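Local coordinates for protein 5'-Methylthioadenosine Nucleosidase (Arabidopsis thaliana, PDB 2H8G) that belongs to the phosphorylase superfamily, is an alpha/beta protein with two chains in its assembly, and holds adenine in a ligand pocket, at residues S184-D187 with E188-I192; G229-T233 with A234-L238; L238-L241 with T242-T245. One frame throughout, in Å; residues are numbered along the deposited sequence.

Contact 1. Residues S184-D187 with E188-I192; sequences STQD and ETLII
Ser184 O accepts from Glu188 N at 2.9 Å, with an N-H...O angle of 169°, and Asp187 O accepts from Ile191 N at the same distance. Between these two, the bond from Leu190 N to Gln186 O is weak.

Ser184 is the N-cap of helix 185-193, and with Asp187 it forms a capping box. Its OG accepts from Asp187 N at 3.0 Å. In return, Ser184 N donates to Asp187 OD2 at 3.1 Å, reaching that oxygen from above the carboxylate plane. Asp187 has CG beside its backbone N (chi1 -63°), which turns the carboxylate back toward the cap. The same OD2 makes a salt bridge to Arg142 of the second subunit. The cap is therefore tied to the dimer contact.

Thr185 O serves several partners. It takes Thr189 N, lies 3.1 Å from Thr189 OG1, and accepts a hydrogen bond from a water that also donates to Glu188 OE1. The bent side chain of Gln186 and that of Leu190 cross obliquely, with Gln186 OE1 3.8 Å from Leu190 CD1. Ile191 lays CG1 3.2 Å from Asp187 O.

Arg142 of the same chain touches Gln186 and Leu190, and His139 touches Ile191. The helix forms the middle of a beta-alpha-beta unit, between the parallel strands 171-177 and 198-200.

Contact 2. Residues G229-T233 with A234-L238; sequences GDKPT and AEEFL. With ADE (adenine), chain C.
Lys231 and Glu236 meet at about a right angle. Lys231 CD lies 3.5 Å from Glu236 OE2. The chain runs on past it, leaving Lys231 NZ 5.7 Å from that oxygen, so this is a methylene contact and not a salt bridge.

The Pro232 ring and the Glu235 chain run alongside each other in the same direction, with their CB atoms 3.8 Å apart. The extended glutamate brings its carboxylate along the proline CG and CD. Pro232 holds the N-cap position, and its O accepts from Glu236 N at 3.0 Å.

With CG anti to the backbone N (chi1 180°), the extended Glu236 chain carries OE1 to its bond with Leu226 N, which ties the helix start to the strand before it. Two waters beside OE1 also lie near the Lys231 backbone.

The next helical bond runs from Phe237 N to Thr233 O at 2.8 Å. The Phe237 ring stands obliquely to adenine, with CD1 3.6 Å from adenine C8. Thr233 approaches a different part of the base, its methyl CG2 3.6 Å from adenine N6. Lys199 and Asp225 are hydrogen-bonded to adenine. Thr233 and Phe237, from the first turn of helix 233-259, form part of the adenine pocket in this phosphorylase-superfamily fold.

Contact 3. Residues L238-L241 with T242-T245; sequences LQNL and TVVT
Thr245 places OG1 between its own backbone N and carbonyl carbon (chi1 51°), which swings CG2 toward Leu241. Leu241 has CG anti to its backbone N (chi1 -179°), and its CD1 ends 3.8 Å from that methyl. The two side chains pass each other at a slant.

Thr245 is packed tightly against the Leu241 carbonyl. CG2 is only 2.9 Å from Leu241 O, and OG1 is 2.8 Å from the same oxygen. Thr242 O is similarly close to OG1, and the hydroxyl proton could go to either one. Thr245 N also donates to Leu241 O, so the carbonyl is approached by both the amide and the side chain of one residue.

This part of helix 233-259 is opened by water. Leu238 O does not reach Thr242 N directly. A water donates to the carbonyl at 2.8 Å and accepts from the amide at 3.0 Å. A second water joins Gln239 O to Val243 N in the same manner. These are water-inserted turns, and direct bonding of the i to i+4 kind resumes with Val244 N to Asn240 O at 2.9 Å. Asn240, with phi at -100°, sits beside the water-inserted turns.

Asn240 carries the next side-chain contact. Its CB lies 3.8 Å from Val244 CG2. Val243 meets the same residue from another direction, CG2 resting 3.2 Å from Asn240 O.

The helix packs on the mixed sheet. Asn240 ND2 is hydrogen-bonded to Thr224 O on strand 217-226. Val244 packs on Ala222 and Thr224 of that strand. Leu241 and Thr245 both touch Thr116 on strand 110-119, and Thr116 and Thr224 are residues of the adenine pocket.

Contacts 1, 2 and 3 follow one another along the chain. Contact 1 lies on helix 185-193, while contacts 2 and 3 share helix 233-259. Contact 2 covers the start of that helix, and contact 3 takes over at Leu238, which belongs to both. Their centres are about 11 Å apart. The centre of contact 1 is about 17 Å from that of contact 2, on the same side of the chain's centre, and about 25 Å from that of contact 3. Contact 2 lines the adenine pocket directly. The side chains of Ile191 in contact 1 and Leu241 in contact 3 are each about 7 Å from adenine. Two helices from separate parts of the chain thus come near the same ligand.

Contact 1. Residues S184-D187 with E188-I192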
ATOM      1  N   SER A 184     -18.101  -1.458  -6.480  1.00 25.90           N
ATOM      2  CA  SER A 184     -18.545  -2.606  -7.251  1.00 26.14           C
ATOM      3  C   SER A 184     -19.559  -3.379  -6.430  1.00 26.73           C
ATOM      4  O   SER A 184     -19.716  -3.145  -5.233  1.00 25.89           O
ATOM      5  CB  SER A 184     -17.365  -3.517  -7.594  1.00 26.40           C
ATOM      6  OG  SER A 184     -16.899  -4.208  -6.447  1.00 27.75           O
ATOM      7  N   THR A 185     -20.258  -4.302  -7.078  1.00 26.46           N
ATOM      8  CA  THR A 185     -21.249  -5.103  -6.386  1.00 27.62           C
ATOM      9  C   THR A 185     -20.572  -5.907  -5.280  1.00 25.60           C
ATOM     10  O   THR A 185     -21.131  -6.091  -4.200  1.00 27.40           O
ATOM     11  CB  THR A 185     -21.960  -6.052  -7.366  1.00 27.00           C
ATOM     12  OG1 THR A 185     -20.990  -6.864  -8.038  1.00 29.49           O
ATOM     13  CG2 THR A 185     -22.741  -5.249  -8.406  1.00 28.47           C
ATOM     14  N   GLN A 186     -19.354  -6.371  -5.547  1.00 26.54           N
ATOM     15  CA  GLN A 186     -18.609  -7.143  -4.561  1.00 26.67           C
ATOM     16  C   GLN A 186     -18.220  -6.251  -3.381  1.00 25.68           C
ATOM     17  O   GLN A 186     -18.297  -6.673  -2.227  1.00 24.56           O
ATOM     18  CB  GLN A 186     -17.358  -7.749  -5.205  1.00 27.73           C
ATOM     19  CG  GLN A 186     -16.515  -8.616  -4.278  1.00 27.31           C
ATOM     20  CD  GLN A 186     -17.298  -9.749  -3.632  1.00 28.44           C
ATOM     21  OE1 GLN A 186     -17.999  -9.552  -2.636  1.00 29.86           O
ATOM     22  NE2 GLN A 186     -17.186 -10.944  -4.202  1.00 26.08           N
ATOM     23  N   ASP A 187     -17.808  -5.018  -3.669  1.00 24.36           N
ATOM     24  CA  ASP A 187     -17.434  -4.087  -2.606  1.00 24.09           C
ATOM     25  C   ASP A 187     -18.636  -3.810  -1.711  1.00 23.79           C
ATOM     26  O   ASP A 187     -18.540  -3.842  -0.484  1.00 23.53           O
ATOM     27  CB  ASP A 187     -16.960  -2.743  -3.171  1.00 22.79           C
ATOM     28  CG  ASP A 187     -15.706  -2.853  -4.019  1.00 25.07           C
ATOM     29  OD1 ASP A 187     -14.890  -3.772  -3.798  1.00 25.01           O
ATOM     30  OD2 ASP A 187     -15.525  -1.983  -4.903  1.00 23.59           O
ATOM     31  N   GLU A 188     -19.767  -3.515  -2.345  1.00 24.98           N
ATOM     32  CA  GLU A 188     -20.999  -3.197  -1.638  1.00 26.98           C
ATOM     33  C   GLU A 188     -21.441  -4.281  -0.665  1.00 28.53           C
ATOM     34  O   GLU A 188     -21.808  -3.986   0.468  1.00 29.22           O
ATOM     35  CB  GLU A 188     -22.116  -2.918  -2.648  1.00 28.87           C
ATOM     36  CG  GLU A 188     -23.465  -2.587  -2.022  1.00 32.49           C
ATOM     37  CD  GLU A 188     -24.506  -2.200  -3.060  1.00 34.83           C
ATOM     38  OE1 GLU A 188     -24.626  -2.914  -4.079  1.00 36.80           O
ATOM     39  OE2 GLU A 188     -25.208  -1.189  -2.854  1.00 37.42           O
ATOM     40  N   THR A 189     -21.410  -5.533  -1.108  1.00 28.92           N
ATOM     41  CA  THR A 189     -21.817  -6.644  -0.254  1.00 29.79           C
ATOM     42  C   THR A 189     -20.982  -6.687   1.022  1.00 28.49           C
ATOM     43  O   THR A 189     -21.504  -6.913   2.115  1.00 28.56           O
ATOM     44  CB  THR A 189     -21.667  -7.998  -0.984  1.00 31.49           C
ATOM     45  OG1 THR A 189     -22.481  -8.002  -2.164  1.00 33.40           O
ATOM     46  CG2 THR A 189     -22.099  -9.141  -0.076  1.00 33.76           C
ATOM     47  N   LEU A 190     -19.682  -6.460   0.875  1.00 27.27           N
ATOM     48  CA  LEU A 190     -18.767  -6.487   2.003  1.00 26.16           C
ATOM     49  C   LEU A 190     -18.899  -5.267   2.916  1.00 25.68           C
ATOM     50  O   LEU A 190     -18.788  -5.387   4.134  1.00 26.03           O
ATOM     51  CB  LEU A 190     -17.334  -6.633   1.483  1.00 26.89           C
ATOM     52  CG  LEU A 190     -17.141  -7.946   0.709  1.00 27.40           C
ATOM     53  CD1 LEU A 190     -15.807  -7.956  -0.014  1.00 28.93           C
ATOM     54  CD2 LEU A 190     -17.247  -9.115   1.678  1.00 29.44           C
ATOM     55  N   ILE A 191     -19.138  -4.096   2.334  1.00 24.41           N
ATOM     56  CA  ILE A 191     -19.294  -2.882   3.130  1.00 25.16           C
ATOM     57  C   ILE A 191     -20.571  -2.964   3.967  1.00 27.34           C
ATOM     58  O   ILE A 191     -20.572  -2.619   5.150  1.00 27.34           O
ATOM     59  CB  ILE A 191     -19.345  -1.627   2.225  1.00 24.19           C
ATOM     60  CG1 ILE A 191     -17.974  -1.415   1.568  1.00 22.13           C
ATOM     61  CG2 ILE A 191     -19.742  -0.405   3.044  1.00 25.00           C
ATOM     62  CD1 ILE A 191     -17.952  -0.355   0.484  1.00 20.61           C
ATOM     63  N   ILE A 192     -21.655  -3.428   3.355  1.00 28.20           N
ATOM     64  CA  ILE A 192     -22.919  -3.559   4.068  1.00 29.00           C
ATOM     65  C   ILE A 192     -22.746  -4.569   5.199  1.00 28.61           C
ATOM     66  O   ILE A 192     -23.286  -4.395   6.291  1.00 28.49           O
ATOM     67  CB  ILE A 192     -24.047  -4.045   3.134  1.00 30.00           C
ATOM     68  CG1 ILE A 192     -24.294  -3.014   2.029  1.00 31.89           C
ATOM     69  CG2 ILE A 192     -25.318  -4.271   3.940  1.00 32.27           C
ATOM     70  CD1 ILE A 192     -25.419  -3.383   1.070  1.00 32.31           C
TER
HETATM   71  O   HOH W   1     -23.924  -5.735  -4.219  1.00 39.73           O

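Contact 2. Residues G229-T233 with A234-L238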
ATOM      1  N   GLY A 229     -27.067   7.448  -1.887  1.00 26.76           N
ATOM      2  CA  GLY A 229     -27.892   8.582  -2.268  1.00 30.73           C
ATOM      3  C   GLY A 229     -28.388   8.448  -3.696  1.00 33.70           C
ATOM      4  O   GLY A 229     -28.487   7.334  -4.213  1.00 35.92           O
ATOM      5  N   ASP A 230     -28.688   9.570  -4.348  1.00 34.29           N
ATOM      6  CA  ASP A 230     -29.196   9.530  -5.717  1.00 35.34           C
ATOM      7  C   ASP A 230     -28.310  10.210  -6.759  1.00 35.56           C
ATOM      8  O   ASP A 230     -28.640  10.223  -7.945  1.00 36.07           O
ATOM      9  CB  ASP A 230     -30.600  10.144  -5.761  1.00 37.10           C
ATOM     10  CG  ASP A 230     -30.580  11.655  -5.644  1.00 39.86           C
ATOM     11  OD1 ASP A 230     -29.923  12.178  -4.717  1.00 40.33           O
ATOM     12  OD2 ASP A 230     -31.229  12.321  -6.479  1.00 40.97           O
ATOM     13  N   LYS A 231     -27.190  10.779  -6.328  1.00 34.30           N
ATOM     14  CA  LYS A 231     -26.286  11.444  -7.262  1.00 34.37           C
ATOM     15  C   LYS A 231     -25.075  10.567  -7.563  1.00 33.24           C
ATOM     16  O   LYS A 231     -24.705   9.712  -6.758  1.00 33.48           O
ATOM     17  CB  LYS A 231     -25.810  12.778  -6.678  1.00 35.09           C
ATOM     18  CG  LYS A 231     -26.926  13.757  -6.361  1.00 37.30           C
ATOM     19  CD  LYS A 231     -26.380  15.028  -5.725  1.00 39.85           C
ATOM     20  CE  LYS A 231     -27.494  16.028  -5.447  1.00 42.15           C
ATOM     21  NZ  LYS A 231     -28.209  16.423  -6.696  1.00 44.28           N
ATOM     22  N   PRO A 232     -24.449  10.755  -8.736  1.00 32.22           N
ATOM     23  CA  PRO A 232     -23.272   9.953  -9.086  1.00 31.70           C
ATOM     24  C   PRO A 232     -22.186  10.245  -8.050  1.00 30.06           C
ATOM     25  O   PRO A 232     -22.046  11.384  -7.608  1.00 30.86           O
ATOM     26  CB  PRO A 232     -22.905  10.466 -10.478  1.00 32.24           C
ATOM     27  CG  PRO A 232     -24.236  10.886 -11.043  1.00 32.13           C
ATOM     28  CD  PRO A 232     -24.867  11.598  -9.871  1.00 33.11           C
ATOM     29  N   THR A 233     -21.426   9.226  -7.665  1.00 28.23           N
ATOM     30  CA  THR A 233     -20.383   9.396  -6.657  1.00 26.28           C
ATOM     31  C   THR A 233     -19.317  10.431  -7.002  1.00 26.51           C
ATOM     32  O   THR A 233     -19.104  11.380  -6.246  1.00 25.11           O
ATOM     33  CB  THR A 233     -19.691   8.053  -6.349  1.00 27.00           C
ATOM     34  OG1 THR A 233     -20.625   7.179  -5.703  1.00 28.90           O
ATOM     35  CG2 THR A 233     -18.484   8.264  -5.442  1.00 26.07           C
ATOM     36  N   ALA A 234     -18.648  10.248  -8.134  1.00 26.19           N
ATOM     37  CA  ALA A 234     -17.603  11.176  -8.541  1.00 27.37           C
ATOM     38  C   ALA A 234     -18.145  12.600  -8.641  1.00 28.41           C
ATOM     39  O   ALA A 234     -17.514  13.549  -8.171  1.00 28.37           O
ATOM     40  CB  ALA A 234     -17.009  10.739  -9.878  1.00 29.18           C
ATOM     41  N   GLU A 235     -19.320  12.739  -9.249  1.00 29.28           N
ATOM     42  CA  GLU A 235     -19.954  14.040  -9.418  1.00 30.03           C
ATOM     43  C   GLU A 235     -20.216  14.747  -8.094  1.00 28.53           C
ATOM     44  O   GLU A 235     -19.812  15.896  -7.906  1.00 27.99           O
ATOM     45  CB  GLU A 235     -21.274  13.892 -10.182  1.00 32.55           C
ATOM     46  CG  GLU A 235     -22.025  15.204 -10.374  1.00 37.89           C
ATOM     47  CD  GLU A 235     -23.355  15.020 -11.086  1.00 40.32           C
ATOM     48  OE1 GLU A 235     -23.353  14.541 -12.239  1.00 42.90           O
ATOM     49  OE2 GLU A 235     -24.402  15.357 -10.491  1.00 43.66           O
ATOM     50  N   GLU A 236     -20.897  14.067  -7.175  1.00 26.77           N
ATOM     51  CA  GLU A 236     -21.209  14.665  -5.881  1.00 25.60           C
ATOM     52  C   GLU A 236     -19.951  14.902  -5.047  1.00 25.17           C
ATOM     53  O   GLU A 236     -19.835  15.912  -4.351  1.00 24.02           O
ATOM     54  CB  GLU A 236     -22.205  13.787  -5.109  1.00 26.06           C
ATOM     55  CG  GLU A 236     -22.567  14.354  -3.741  1.00 25.45           C
ATOM     56  CD  GLU A 236     -23.787  13.703  -3.113  1.00 27.55           C
ATOM     57  OE1 GLU A 236     -23.843  12.459  -3.038  1.00 23.82           O
ATOM     58  OE2 GLU A 236     -24.693  14.446  -2.681  1.00 30.53           O
ATOM     59  N   PHE A 237     -19.013  13.966  -5.116  1.00 23.69           N
ATOM     60  CA  PHE A 237     -17.759  14.086  -4.382  1.00 23.34           C
ATOM     61  C   PHE A 237     -17.047  15.386  -4.748  1.00 23.57           C
ATOM     62  O   PHE A 237     -16.724  16.195  -3.879  1.00 24.88           O
ATOM     63  CB  PHE A 237     -16.869  12.874  -4.700  1.00 23.40           C
ATOM     64  CG  PHE A 237     -15.405  13.087  -4.428  1.00 23.98           C
ATOM     65  CD1 PHE A 237     -14.968  13.610  -3.215  1.00 24.26           C
ATOM     66  CD2 PHE A 237     -14.458  12.719  -5.382  1.00 24.49           C
ATOM     67  CE1 PHE A 237     -13.606  13.759  -2.954  1.00 24.42           C
ATOM     68  CE2 PHE A 237     -13.097  12.864  -5.133  1.00 24.68           C
ATOM     69  CZ  PHE A 237     -12.671  13.386  -3.914  1.00 26.11           C
ATOM     70  N   LEU A 238     -16.814  15.586  -6.041  1.00 25.60           N
ATOM     71  CA  LEU A 238     -16.121  16.780  -6.509  1.00 26.01           C
ATOM     72  C   LEU A 238     -16.941  18.053  -6.322  1.00 26.09           C
ATOM     73  O   LEU A 238     -16.390  19.125  -6.079  1.00 25.46           O
ATOM     74  CB  LEU A 238     -15.735  16.610  -7.980  1.00 27.05           C
ATOM     75  CG  LEU A 238     -14.844  15.391  -8.256  1.00 28.44           C
ATOM     76  CD1 LEU A 238     -14.672  15.204  -9.757  1.00 31.42           C
ATOM     77  CD2 LEU A 238     -13.495  15.568  -7.566  1.00 28.45           C
TER
HETATM   78  N9  ADE C 701     -13.820   9.914  -1.076  1.00 21.70           N
HETATM   79  C8  ADE C 701     -14.925  10.685  -1.179  1.00 22.24           C
HETATM   80  N7  ADE C 701     -16.050   9.991  -1.476  1.00 21.37           N
HETATM   81  C5  ADE C 701     -15.619   8.695  -1.567  1.00 19.54           C
HETATM   82  C6  ADE C 701     -16.273   7.440  -1.848  1.00 21.85           C
HETATM   83  N6  ADE C 701     -17.576   7.383  -2.096  1.00 20.62           N
HETATM   84  N1  ADE C 701     -15.481   6.267  -1.858  1.00 19.92           N
HETATM   85  C2  ADE C 701     -14.133   6.344  -1.602  1.00 20.55           C
HETATM   86  N3  ADE C 701     -13.426   7.505  -1.321  1.00 20.76           N
HETATM   87  C4  ADE C 701     -14.236   8.627  -1.320  1.00 19.72           C
HETATM   88  O   HOH W   2     -23.005  10.387  -4.575  1.00 25.63           O
HETATM   89  O   HOH W   3     -26.070  11.081  -3.331  1.00 29.46           O

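Contact 3. Residues L238-L241 with T242-T245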
ATOM      1  N   LEU A 238     -16.814  15.586  -6.041  1.00 25.60           N
ATOM      2  CA  LEU A 238     -16.121  16.780  -6.509  1.00 26.01           C
ATOM      3  C   LEU A 238     -16.941  18.053  -6.322  1.00 26.09           C
ATOM      4  O   LEU A 238     -16.390  19.125  -6.079  1.00 25.46           O
ATOM      5  CB  LEU A 238     -15.735  16.610  -7.980  1.00 27.05           C
ATOM      6  CG  LEU A 238     -14.844  15.391  -8.256  1.00 28.44           C
ATOM      7  CD1 LEU A 238     -14.672  15.204  -9.757  1.00 31.42           C
ATOM      8  CD2 LEU A 238     -13.495  15.568  -7.566  1.00 28.45           C
ATOM      9  N   GLN A 239     -18.259  17.930  -6.433  1.00 26.46           N
ATOM     10  CA  GLN A 239     -19.153  19.073  -6.273  1.00 27.53           C
ATOM     11  C   GLN A 239     -19.067  19.654  -4.863  1.00 28.12           C
ATOM     12  O   GLN A 239     -19.132  20.870  -4.674  1.00 28.17           O
ATOM     13  CB  GLN A 239     -20.596  18.645  -6.553  1.00 29.19           C
ATOM     14  CG  GLN A 239     -21.620  19.768  -6.478  1.00 33.23           C
ATOM     15  CD  GLN A 239     -23.044  19.249  -6.425  1.00 36.38           C
ATOM     16  OE1 GLN A 239     -23.423  18.359  -7.190  1.00 38.80           O
ATOM     17  NE2 GLN A 239     -23.845  19.806  -5.522  1.00 39.54           N
ATOM     18  N   ASN A 240     -18.914  18.778  -3.873  1.00 25.37           N
ATOM     19  CA  ASN A 240     -18.851  19.207  -2.478  1.00 24.77           C
ATOM     20  C   ASN A 240     -17.444  19.283  -1.893  1.00 23.85           C
ATOM     21  O   ASN A 240     -17.272  19.658  -0.733  1.00 24.55           O
ATOM     22  CB  ASN A 240     -19.699  18.274  -1.608  1.00 25.23           C
ATOM     23  CG  ASN A 240     -21.176  18.373  -1.916  1.00 27.54           C
ATOM     24  OD1 ASN A 240     -21.733  19.468  -1.968  1.00 31.53           O
ATOM     25  ND2 ASN A 240     -21.823  17.229  -2.109  1.00 26.94           N
ATOM     26  N   LEU A 241     -16.446  18.932  -2.694  1.00 24.45           N
ATOM     27  CA  LEU A 241     -15.060  18.940  -2.243  1.00 25.11           C
ATOM     28  C   LEU A 241     -14.624  20.240  -1.574  1.00 26.23           C
ATOM     29  O   LEU A 241     -14.158  20.234  -0.438  1.00 25.93           O
ATOM     30  CB  LEU A 241     -14.129  18.632  -3.420  1.00 27.10           C
ATOM     31  CG  LEU A 241     -12.631  18.573  -3.109  1.00 27.58           C
ATOM     32  CD1 LEU A 241     -12.344  17.444  -2.118  1.00 27.38           C
ATOM     33  CD2 LEU A 241     -11.859  18.354  -4.400  1.00 28.43           C
ATOM     34  N   THR A 242     -14.775  21.360  -2.272  1.00 26.98           N
ATOM     35  CA  THR A 242     -14.359  22.643  -1.719  1.00 27.65           C
ATOM     36  C   THR A 242     -15.047  23.028  -0.409  1.00 27.77           C
ATOM     37  O   THR A 242     -14.382  23.345   0.576  1.00 27.84           O
ATOM     38  CB  THR A 242     -14.563  23.772  -2.751  1.00 28.62           C
ATOM     39  OG1 THR A 242     -13.753  23.506  -3.902  1.00 29.80           O
ATOM     40  CG2 THR A 242     -14.169  25.121  -2.161  1.00 30.09           C
ATOM     41  N   VAL A 243     -16.373  22.993  -0.391  1.00 26.94           N
ATOM     42  CA  VAL A 243     -17.116  23.361   0.811  1.00 26.81           C
ATOM     43  C   VAL A 243     -16.879  22.428   1.998  1.00 26.00           C
ATOM     44  O   VAL A 243     -16.700  22.882   3.127  1.00 26.53           O
ATOM     45  CB  VAL A 243     -18.634  23.431   0.526  1.00 28.47           C
ATOM     46  CG1 VAL A 243     -18.920  24.535  -0.484  1.00 31.31           C
ATOM     47  CG2 VAL A 243     -19.132  22.096   0.002  1.00 33.66           C
ATOM     48  N   VAL A 244     -16.873  21.125   1.745  1.00 23.86           N
ATOM     49  CA  VAL A 244     -16.665  20.157   2.821  1.00 22.64           C
ATOM     50  C   VAL A 244     -15.245  20.188   3.382  1.00 23.00           C
ATOM     51  O   VAL A 244     -15.035  19.940   4.572  1.00 22.38           O
ATOM     52  CB  VAL A 244     -17.011  18.738   2.342  1.00 21.48           C
ATOM     53  CG1 VAL A 244     -16.663  17.714   3.416  1.00 19.52           C
ATOM     54  CG2 VAL A 244     -18.488  18.669   2.012  1.00 22.15           C
ATOM     55  N   THR A 245     -14.265  20.489   2.535  1.00 24.53           N
ATOM     56  CA  THR A 245     -12.890  20.552   3.012  1.00 25.64           C
ATOM     57  C   THR A 245     -12.746  21.734   3.971  1.00 26.42           C
ATOM     58  O   THR A 245     -11.865  21.744   4.829  1.00 26.57           O
ATOM     59  CB  THR A 245     -11.880  20.683   1.850  1.00 26.94           C
ATOM     60  OG1 THR A 245     -12.275  21.752   0.984  1.00 31.90           O
ATOM     61  CG2 THR A 245     -11.816  19.386   1.058  1.00 26.74           C
TER
HETATM   62  O   HOH W   4     -16.095  21.618  -4.943  1.00 27.31           O
HETATM   63  O   HOH W   5     -17.884  22.911  -2.962  1.00 27.17           O